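DUF5625 domain-containing protein (Sulfurospirillum deleyianum, PDB 3NKG) is of unknown function, but its beta-rich fold, of the galactose-binding domain-like clan, leaves a binding role possible though unproven. Local coordinates at residues L49-Y63 against E82-T96. Residues are numbered along the deposited sequence; the frame is centred on the assembly and turned at random. Where two conformers were deposited one is given.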
loop_
_atom_site.group_PDB
_atom_site.type_symbol
_atom_site.label_atom_id
_atom_site.label_comp_id
_atom_site.label_asym_id
_atom_site.label_seq_id
_atom_site.Cartn_x
_atom_site.Cartn_y
_atom_site.Cartn_z
ATOM N N LEU A 49 1.724 20.320 -7.056
ATOM C CA LEU A 49 2.387 20.284 -5.771
ATOM C C LEU A 49 1.956 19.097 -4.914
ATOM O O LEU A 49 2.784 18.473 -4.252
ATOM C CB LEU A 49 2.164 21.593 -5.022
ATOM C CG LEU A 49 2.574 21.620 -3.545
ATOM C CD1 LEU A 49 4.056 21.268 -3.332
ATOM C CD2 LEU A 49 2.241 22.980 -2.945
ATOM N N ASP A 50 0.662 18.793 -4.907
ATOM C CA ASP A 50 0.166 17.720 -4.053
ATOM C C ASP A 50 0.778 16.384 -4.505
ATOM O O ASP A 50 1.181 15.568 -3.681
ATOM C CB ASP A 50 -1.357 17.692 -4.047
ATOM C CG ASP A 50 -1.924 16.804 -2.943
ATOM O OD1 ASP A 50 -1.585 17.040 -1.771
ATOM O OD2 ASP A 50 -2.713 15.871 -3.251
ATOM N N GLY A 51 0.863 16.196 -5.819
ATOM C CA GLY A 51 1.499 15.034 -6.409
ATOM C C GLY A 51 2.941 14.878 -5.953
ATOM O O GLY A 51 3.376 13.764 -5.606
ATOM N N LYS A 52 3.687 15.981 -5.940
ATOM C CA LYS A 52 5.076 15.941 -5.479
ATOM C C LYS A 52 5.195 15.604 -3.994
ATOM O O LYS A 52 6.125 14.919 -3.593
ATOM C CB LYS A 52 5.799 17.254 -5.750
ATOM C CG LYS A 52 6.135 17.518 -7.197
ATOM C CD LYS A 52 6.850 18.863 -7.307
ATOM C CE LYS A 52 7.141 19.232 -8.753
ATOM N NZ LYS A 52 5.884 19.503 -9.514
ATOM N N ARG A 53 4.271 16.081 -3.169
ATOM C CA ARG A 53 4.370 15.757 -1.746
ATOM C C ARG A 53 4.105 14.281 -1.542
ATOM O O ARG A 53 4.729 13.646 -0.694
ATOM C CB ARG A 53 3.386 16.551 -0.904
ATOM C CG ARG A 53 3.511 18.049 -1.051
ATOM C CD ARG A 53 2.584 18.722 -0.062
ATOM N NE ARG A 53 3.005 20.083 0.231
ATOM C CZ ARG A 53 2.284 21.158 -0.055
ATOM N NH1 ARG A 53 1.096 21.023 -0.638
ATOM N NH2 ARG A 53 2.743 22.366 0.251
ATOM N N VAL A 54 3.167 13.737 -2.318
ATOM C CA VAL A 54 2.849 12.324 -2.184
ATOM C C VAL A 54 3.985 11.467 -2.712
ATOM O O VAL A 54 4.331 10.462 -2.098
ATOM C CB VAL A 54 1.514 11.933 -2.836
ATOM C CG1 VAL A 54 1.373 10.419 -2.853
ATOM C CG2 VAL A 54 0.350 12.569 -2.074
ATOM N N TRP A 55 4.556 11.861 -3.852
ATOM C CA TRP A 55 5.766 11.225 -4.335
ATOM C C TRP A 55 6.866 11.233 -3.253
ATOM O O TRP A 55 7.507 10.228 -2.973
ATOM C CB TRP A 55 6.274 11.975 -5.549
ATOM C CG TRP A 55 7.112 11.152 -6.414
ATOM C CD1 TRP A 55 7.665 9.936 -6.120
ATOM C CD2 TRP A 55 7.505 11.465 -7.753
ATOM N NE1 TRP A 55 8.381 9.471 -7.206
ATOM C CE2 TRP A 55 8.301 10.394 -8.215
ATOM C CE3 TRP A 55 7.279 12.562 -8.597
ATOM C CZ2 TRP A 55 8.857 10.383 -9.491
ATOM C CZ3 TRP A 55 7.825 12.543 -9.860
ATOM C CH2 TRP A 55 8.613 11.464 -10.294
ATOM N N LYS A 56 7.077 12.381 -2.638
ATOM C CA LYS A 56 8.095 12.488 -1.598
ATOM C C LYS A 56 7.883 11.442 -0.486
ATOM O O LYS A 56 8.822 10.735 -0.072
ATOM C CB LYS A 56 8.097 13.902 -1.010
ATOM C CG LYS A 56 8.978 14.033 0.241
ATOM C CD LYS A 56 8.979 15.492 0.730
ATOM C CE LYS A 56 9.222 15.601 2.228
ATOM N NZ LYS A 56 9.097 17.037 2.650
ATOM N N PHE A 57 6.637 11.349 -0.016
ATOM C CA PHE A 57 6.241 10.390 1.035
ATOM C C PHE A 57 6.470 8.923 0.589
ATOM O O PHE A 57 6.976 8.102 1.353
ATOM C CB PHE A 57 4.747 10.609 1.380
ATOM C CG PHE A 57 4.255 9.784 2.536
ATOM C CD1 PHE A 57 3.704 8.529 2.334
ATOM C CD2 PHE A 57 4.360 10.265 3.842
ATOM C CE1 PHE A 57 3.246 7.752 3.421
ATOM C CE2 PHE A 57 3.914 9.506 4.931
ATOM C CZ PHE A 57 3.350 8.240 4.720
ATOM N N LEU A 58 6.031 8.584 -0.626
ATOM C CA LEU A 58 6.194 7.217 -1.159
ATOM C C LEU A 58 7.659 6.797 -1.360
ATOM O O LEU A 58 8.021 5.639 -1.115
ATOM C CB LEU A 58 5.443 7.070 -2.497
ATOM C CG LEU A 58 3.907 7.078 -2.408
ATOM C CD1 LEU A 58 3.235 7.030 -3.788
ATOM C CD2 LEU A 58 3.457 5.914 -1.531
ATOM N N GLY A 59 8.494 7.720 -1.830
ATOM C CA GLY A 59 9.858 7.385 -2.205
ATOM C C GLY A 59 9.998 7.153 -3.707
ATOM O O GLY A 59 9.015 7.241 -4.441
ATOM N N PHE A 60 11.215 6.830 -4.148
ATOM C CA PHE A 60 11.534 6.618 -5.562
ATOM C C PHE A 60 11.985 5.194 -5.912
ATOM O O PHE A 60 11.883 4.777 -7.054
ATOM C CB PHE A 60 12.633 7.614 -5.969
ATOM C CG PHE A 60 12.145 9.025 -6.058
ATOM C CD1 PHE A 60 11.866 9.753 -4.905
ATOM C CD2 PHE A 60 11.949 9.624 -7.286
ATOM C CE1 PHE A 60 11.402 11.053 -4.979
ATOM C CE2 PHE A 60 11.486 10.945 -7.373
ATOM C CZ PHE A 60 11.206 11.653 -6.221
ATOM N N ASN A 61 12.553 4.487 -4.937
ATOM C CA ASN A 61 12.977 3.103 -5.121
ATOM C C ASN A 61 11.767 2.184 -5.279
ATOM O O ASN A 61 10.698 2.463 -4.718
ATOM C CB ASN A 61 13.820 2.653 -3.904
ATOM C CG ASN A 61 15.197 3.331 -3.871
ATOM O OD1 ASN A 61 15.689 3.764 -4.906
ATOM N ND2 ASN A 61 15.801 3.441 -2.683
ATOM N N SER A 62 11.940 1.092 -6.023
ATOM C CA SER A 62 10.847 0.169 -6.292
ATOM C C SER A 62 11.250 -1.270 -5.980
ATOM O O SER A 62 12.372 -1.689 -6.293
ATOM C CB SER A 62 10.404 0.245 -7.768
ATOM O OG SER A 62 10.073 1.566 -8.148
ATOM N N TYR A 63 10.304 -2.017 -5.407
ATOM C CA TYR A 63 10.524 -3.401 -4.995
ATOM C C TYR A 63 9.396 -4.288 -5.529
ATOM O O TYR A 63 8.230 -3.911 -5.474
ATOM C CB TYR A 63 10.602 -3.468 -3.466
ATOM C CG TYR A 63 11.744 -2.657 -2.898
ATOM C CD1 TYR A 63 11.593 -1.297 -2.631
ATOM C CD2 TYR A 63 12.976 -3.250 -2.624
ATOM C CE1 TYR A 63 12.635 -0.543 -2.140
ATOM C CE2 TYR A 63 14.049 -2.499 -2.120
ATOM C CZ TYR A 63 13.867 -1.143 -1.884
ATOM O OH TYR A 63 14.891 -0.380 -1.361
ATOM N N GLU A 82 13.626 16.053 -9.236
ATOM C CA GLU A 82 12.163 15.953 -9.259
ATOM C C GLU A 82 11.490 16.875 -8.232
ATOM O O GLU A 82 10.529 17.574 -8.557
ATOM C CB GLU A 82 11.701 14.508 -9.011
ATOM C CG GLU A 82 12.196 13.450 -10.019
ATOM C CD GLU A 82 11.485 13.484 -11.386
ATOM O OE1 GLU A 82 10.678 14.408 -11.636
ATOM O OE2 GLU A 82 11.741 12.578 -12.214
ATOM N N LEU A 83 11.999 16.876 -6.998
ATOM C CA LEU A 83 11.296 17.493 -5.873
ATOM C C LEU A 83 11.793 18.858 -5.387
ATOM O O LEU A 83 11.080 19.551 -4.653
ATOM C CB LEU A 83 11.288 16.533 -4.686
ATOM C CG LEU A 83 10.686 15.153 -4.987
ATOM C CD1 LEU A 83 10.893 14.262 -3.787
ATOM C CD2 LEU A 83 9.214 15.293 -5.332
ATOM N N GLY A 84 13.021 19.217 -5.742
ATOM C CA GLY A 84 13.593 20.499 -5.316
ATOM C C GLY A 84 13.642 20.783 -3.810
ATOM O O GLY A 84 14.148 19.964 -3.022
ATOM N N ASP A 85 13.119 21.947 -3.423
ATOM C CA ASP A 85 13.128 22.407 -2.034
ATOM C C ASP A 85 12.261 21.561 -1.103
ATOM O O ASP A 85 12.189 21.827 0.096
ATOM C CB ASP A 85 12.630 23.854 -1.942
ATOM C CG ASP A 85 13.498 24.829 -2.708
ATOM O OD1 ASP A 85 14.631 24.461 -3.099
ATOM O OD2 ASP A 85 13.039 25.977 -2.909
ATOM N N LEU A 86 11.575 20.559 -1.635
ATOM C CA LEU A 86 10.745 19.729 -0.779
ATOM C C LEU A 86 11.602 18.781 0.059
ATOM O O LEU A 86 11.162 18.262 1.085
ATOM C CB LEU A 86 9.717 18.956 -1.595
ATOM C CG LEU A 86 8.516 19.782 -2.050
ATOM C CD1 LEU A 86 7.661 18.959 -2.994
ATOM C CD2 LEU A 86 7.700 20.255 -0.843
ATOM N N ILE A 87 12.823 18.538 -0.392
ATOM C CA ILE A 87 13.692 17.607 0.294
ATOM C C ILE A 87 15.059 18.248 0.563
ATOM O O ILE A 87 15.382 19.295 0.008
ATOM C CB ILE A 87 13.878 16.269 -0.502
ATOM C CG1 ILE A 87 14.684 16.500 -1.777
ATOM C CG2 ILE A 87 12.515 15.650 -0.806
ATOM C CD1 ILE A 87 15.109 15.224 -2.527
ATOM N N ASP A 88 15.841 17.609 1.432
ATOM C CA ASP A 88 17.218 18.011 1.676
ATOM C C ASP A 88 18.077 16.772 1.568
ATOM O O ASP A 88 17.578 15.687 1.229
ATOM C CB ASP A 88 17.378 18.688 3.039
ATOM C CG ASP A 88 17.090 17.757 4.208
ATOM O OD1 ASP A 88 17.070 16.513 4.033
ATOM O OD2 ASP A 88 16.911 18.287 5.327
ATOM N N GLU A 89 19.364 16.914 1.858
ATOM C CA GLU A 89 20.271 15.846 1.493
ATOM C C GLU A 89 20.151 14.641 2.388
ATOM O O GLU A 89 20.806 13.635 2.139
ATOM C CB GLU A 89 21.721 16.334 1.399
ATOM C CG GLU A 89 22.029 17.581 2.177
ATOM C CD GLU A 89 23.122 18.391 1.504
ATOM O OE1 GLU A 89 23.602 17.938 0.438
ATOM O OE2 GLU A 89 23.494 19.471 2.026
ATOM N N THR A 90 19.306 14.719 3.418
ATOM C CA THR A 90 19.086 13.551 4.258
ATOM C C THR A 90 17.977 12.636 3.703
ATOM O O THR A 90 17.678 11.615 4.309
ATOM C CB THR A 90 18.762 13.924 5.742
ATOM O OG1 THR A 90 17.445 14.476 5.819
ATOM C CG2 THR A 90 19.792 14.932 6.318
ATOM N N TYR A 91 17.383 13.014 2.568
ATOM C CA TYR A 91 16.233 12.310 2.011
ATOM C C TYR A 91 16.619 10.878 1.651
ATOM O O TYR A 91 17.638 10.661 0.990
ATOM C CB TYR A 91 15.686 13.015 0.738
ATOM C CG TYR A 91 14.451 12.324 0.153
ATOM C CD1 TYR A 91 13.239 12.342 0.844
ATOM C CD2 TYR A 91 14.514 11.610 -1.048
ATOM C CE1 TYR A 91 12.103 11.697 0.341
ATOM C CE2 TYR A 91 13.371 10.945 -1.572
ATOM C CZ TYR A 91 12.172 11.004 -0.870
ATOM O OH TYR A 91 11.042 10.373 -1.352
ATOM N N ASP A 92 15.772 9.928 2.056
ATOM C CA ASP A 92 15.916 8.497 1.760
ATOM C C ASP A 92 14.965 8.088 0.636
ATOM O O ASP A 92 13.741 8.146 0.803
ATOM C CB ASP A 92 15.566 7.695 3.027
ATOM C CG ASP A 92 15.934 6.202 2.917
ATOM O OD1 ASP A 92 15.750 5.598 1.848
ATOM O OD2 ASP A 92 16.414 5.627 3.918
ATOM N N CYS A 93 15.507 7.661 -0.503
ATOM C CA CYS A 93 14.670 7.251 -1.650
ATOM C C CYS A 93 13.757 6.041 -1.439
ATOM O O CYS A 93 12.877 5.772 -2.255
ATOM C CB CYS A 93 15.500 7.109 -2.923
ATOM S SG CYS A 93 16.017 8.773 -3.441
ATOM N N ASP A 94 13.924 5.346 -0.322
ATOM C CA ASP A 94 12.941 4.353 0.064
ATOM C C ASP A 94 11.604 4.982 0.497
ATOM O O ASP A 94 10.632 4.282 0.627
ATOM C CB ASP A 94 13.480 3.431 1.167
ATOM C CG ASP A 94 14.298 2.259 0.604
ATOM O OD1 ASP A 94 14.316 2.060 -0.639
ATOM O OD2 ASP A 94 14.911 1.530 1.410
ATOM N N GLY A 95 11.569 6.296 0.717
ATOM C CA GLY A 95 10.364 6.947 1.188
ATOM C C GLY A 95 10.103 6.768 2.679
ATOM O O GLY A 95 10.945 6.267 3.423
ATOM N N THR A 96 8.923 7.185 3.124
ATOM C CA THR A 96 8.556 7.043 4.520
ATOM C C THR A 96 8.079 5.628 4.782
ATOM O O THR A 96 7.186 5.127 4.102
ATOM C CB THR A 96 7.457 8.028 4.902
ATOM O OG1 THR A 96 7.972 9.348 4.785
ATOM C CG2 THR A 96 6.991 7.799 6.350
HETATM O O HOH W 1 9.565 10.353 2.757
#
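The F60 ring takes L83 CD1 and Y91 OH at its edge, CE1 lying 3.5 Å from that methyl, while the indole NE1 of W55 sits over one of its faces toward the rim. The Y91 ring receives I87 CG2 on one face and K56 O in plane at its edge; its hydroxyl donates to K56 O (2.6 Å) along a lone pair. With CG anti to the backbone N (chi1 -178°), the Y91 side chain extends to this carbonyl at the helix end. T96 CB covers one face of F57 in a CH-pi contact, and T96 N bonds almost straight to F57 O (2.8 Å). Water 1 links K56 O to T96 OG1. Outstretched K56 runs alongside I87 CG2, and NZ donates a hydrogen bond to L86 O (2.9 Å). At the turn, C93 O accepts from both F60 N and N61 N (3.0 Å), the latter from above the carbonyl plane. D94 OD1 is likewise doubly gripped, by N61 ND2 (2.9 Å) from above the carboxylate and by Y63 OH (2.6 Å) on the syn side. G59 and G95, both at positive phi, meet with CA atoms 3.5 Å apart. L83, ending helix 76-83, and L86, in the 3-10 turn after it, pack on K52 and K56. Helix 49-58 ends at G59 against a type I turn (D92 to G95) with an Asx turn, beside the beta sheets.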